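Long-range contact in type 3 secretion system chaperone PscG (Pseudomonas aeruginosa, PDB 2UWJ), which works with PscE as a cytoplasmic chaperone that keeps the needle protein PscF from polymerizing before it is exported by the type III secretion system: residues P72-L76 against F105-M109. Sequence-based numbering, arbitrary orientation.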
ATOM      1  N   PRO C  72      10.813   2.171 -14.858  1.00 20.89           N
ATOM      2  CA  PRO C  72      11.317   3.401 -14.234  1.00 21.94           C
ATOM      3  C   PRO C  72      12.736   3.249 -13.652  1.00 23.98           C
ATOM      4  O   PRO C  72      13.498   4.208 -13.663  1.00 21.46           O
ATOM      5  CB  PRO C  72      10.286   3.697 -13.127  1.00 19.05           C
ATOM      6  CG  PRO C  72       8.947   3.162 -13.783  1.00 20.92           C
ATOM      7  CD  PRO C  72       9.423   1.859 -14.419  1.00 16.82           C
ATOM      8  N   TRP C  73      13.050   2.070 -13.086  1.00 20.81           N
ATOM      9  CA  TRP C  73      14.358   1.839 -12.516  1.00 19.25           C
ATOM     10  C   TRP C  73      15.428   1.946 -13.588  1.00 23.03           C
ATOM     11  O   TRP C  73      16.506   2.505 -13.310  1.00 19.55           O
ATOM     12  CB  TRP C  73      14.468   0.456 -11.851  1.00 19.63           C
ATOM     13  CG  TRP C  73      13.486   0.324 -10.758  1.00 19.98           C
ATOM     14  CD1 TRP C  73      12.176  -0.110 -10.851  1.00 20.43           C
ATOM     15  CD2 TRP C  73      13.704   0.664  -9.388  1.00 22.99           C
ATOM     16  NE1 TRP C  73      11.570  -0.061  -9.595  1.00 22.83           N
ATOM     17  CE2 TRP C  73      12.497   0.405  -8.687  1.00 26.72           C
ATOM     18  CE3 TRP C  73      14.813   1.163  -8.677  1.00 30.66           C
ATOM     19  CZ2 TRP C  73      12.380   0.629  -7.300  1.00 28.98           C
ATOM     20  CZ3 TRP C  73      14.681   1.384  -7.289  1.00 28.01           C
ATOM     21  CH2 TRP C  73      13.496   1.117  -6.630  1.00 25.05           C
ATOM     22  N   PHE C  74      15.172   1.435 -14.788  1.00 20.27           N
ATOM     23  CA  PHE C  74      16.182   1.543 -15.862  1.00 22.99           C
ATOM     24  C   PHE C  74      16.348   3.028 -16.296  1.00 22.63           C
ATOM     25  O   PHE C  74      17.486   3.459 -16.527  1.00 24.31           O
ATOM     26  CB  PHE C  74      15.828   0.632 -17.054  1.00 20.94           C
ATOM     27  CG  PHE C  74      15.586  -0.809 -16.639  1.00 20.93           C
ATOM     28  CD1 PHE C  74      16.426  -1.423 -15.714  1.00 20.29           C
ATOM     29  CD2 PHE C  74      14.499  -1.540 -17.162  1.00 24.00           C
ATOM     30  CE1 PHE C  74      16.195  -2.774 -15.301  1.00 25.87           C
ATOM     31  CE2 PHE C  74      14.262  -2.870 -16.762  1.00 23.66           C
ATOM     32  CZ  PHE C  74      15.099  -3.483 -15.839  1.00 24.79           C
ATOM     33  N   ALA C  75      15.244   3.786 -16.399  1.00 22.61           N
ATOM     34  CA  ALA C  75      15.349   5.237 -16.700  1.00 21.70           C
ATOM     35  C   ALA C  75      16.251   5.904 -15.595  1.00 27.39           C
ATOM     36  O   ALA C  75      17.144   6.717 -15.886  1.00 25.31           O
ATOM     37  CB  ALA C  75      13.971   5.898 -16.646  1.00 21.74           C
ATOM     38  N   LEU C  76      16.015   5.555 -14.334  1.00 22.62           N
ATOM     39  CA  LEU C  76      16.790   6.200 -13.239  1.00 20.85           C
ATOM     40  C   LEU C  76      18.275   5.860 -13.403  1.00 26.18           C
ATOM     41  O   LEU C  76      19.151   6.729 -13.165  1.00 24.79           O
ATOM     42  CB  LEU C  76      16.305   5.749 -11.846  1.00 19.09           C
ATOM     43  CG  LEU C  76      14.929   6.370 -11.427  1.00 23.63           C
ATOM     44  CD1 LEU C  76      14.379   5.650 -10.195  1.00 26.08           C
ATOM     45  CD2 LEU C  76      15.071   7.844 -11.163  1.00 24.20           C
ATOM     46  N   PHE C 105       4.954   8.433 -13.990  1.00 24.37           N
ATOM     47  CA  PHE C 105       6.387   8.472 -13.636  1.00 23.83           C
ATOM     48  C   PHE C 105       7.180   9.102 -14.802  1.00 25.50           C
ATOM     49  O   PHE C 105       8.055   9.936 -14.588  1.00 24.46           O
ATOM     50  CB  PHE C 105       6.962   7.069 -13.398  1.00 23.39           C
ATOM     51  CG  PHE C 105       8.480   7.045 -13.268  1.00 22.98           C
ATOM     52  CD1 PHE C 105       9.074   7.176 -12.022  1.00 21.02           C
ATOM     53  CD2 PHE C 105       9.282   6.961 -14.403  1.00 24.05           C
ATOM     54  CE1 PHE C 105      10.480   7.238 -11.893  1.00 26.17           C
ATOM     55  CE2 PHE C 105      10.693   7.028 -14.305  1.00 24.97           C
ATOM     56  CZ  PHE C 105      11.286   7.171 -13.053  1.00 26.60           C
ATOM     57  N   ALA C 106       6.883   8.671 -16.027  1.00 26.82           N
ATOM     58  CA  ALA C 106       7.618   9.154 -17.208  1.00 28.13           C
ATOM     59  C   ALA C 106       7.455  10.659 -17.444  1.00 31.55           C
ATOM     60  O   ALA C 106       8.436  11.374 -17.633  1.00 28.18           O
ATOM     61  CB  ALA C 106       7.188   8.363 -18.456  1.00 27.87           C
ATOM     62  N   ALA C 107       6.210  11.129 -17.430  1.00 34.38           N
ATOM     63  CA  ALA C 107       5.922  12.551 -17.612  1.00 32.81           C
ATOM     64  C   ALA C 107       6.573  13.338 -16.476  1.00 34.16           C
ATOM     65  O   ALA C 107       7.187  14.387 -16.699  1.00 32.82           O
ATOM     66  CB  ALA C 107       4.401  12.790 -17.621  1.00 32.85           C
ATOM     67  N   GLY C 108       6.457  12.850 -15.241  1.00 30.33           N
ATOM     68  CA  GLY C 108       7.080  13.582 -14.148  1.00 27.72           C
ATOM     69  C   GLY C 108       8.614  13.630 -14.217  1.00 33.24           C
ATOM     70  O   GLY C 108       9.238  14.676 -13.979  1.00 34.22           O
ATOM     71  N   MET C 109       9.254  12.521 -14.575  1.00 27.85           N
ATOM     72  CA  MET C 109      10.713  12.557 -14.587  1.00 30.79           C
ATOM     73  C   MET C 109      11.199  13.440 -15.763  1.00 36.39           C
ATOM     74  O   MET C 109      12.171  14.172 -15.648  1.00 31.95           O
ATOM     75  CB  MET C 109      11.310  11.148 -14.691  1.00 30.70           C
ATOM     76  CG  MET C 109      12.785  11.110 -14.177  1.00 30.25           C
ATOM     77  SD  MET C 109      13.517   9.579 -14.653  1.00 41.08           S
ATOM     78  CE  MET C 109      15.317  10.030 -14.352  1.00 35.92           C
TER
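In TPR-like folds the first helices of successive helical hairpins pack side by side, and PscG gives a compact example consistent with this, helix 100-113 following the hairpin of helices 71-80 and 84-95. The segments 72-76 and 105-109 run nearly parallel, at 20°, and their axes approach to 11.2 Å; Phe105 and Met109 cross most of the gap to Pro72 and Ala75, with Leu76 reaching in beside them. Pro72 opens the contact: its CB sits 3.4 Å from the centroid of the Phe105 ring, 7° off the ring normal, a CH-pi interaction over the face. Trp73 turns instead to helix 38-51, and Phe74 lies against Ile46, Phe61 and Ala62. Ala75 points back across, its CB 4.2 Å from both Phe105 CE2 and Met109 SD, and also touches Leu87 and Leu91 of helix 84-95. Leu76 starts sideways but bends in at its end, placing CG 4.1 Å from Phe105 CZ near the ring plane and CD2 3.9 Å from Met109 CE. Pro72, Leu76 and Phe105 also pack on apolar side chains of the PscF chain, so this seam forms part of the surface that holds the needle subunit. Without directional polar bonds, the direct contact contributes through dispersion and 233 Å² of buried, largely apolar surface.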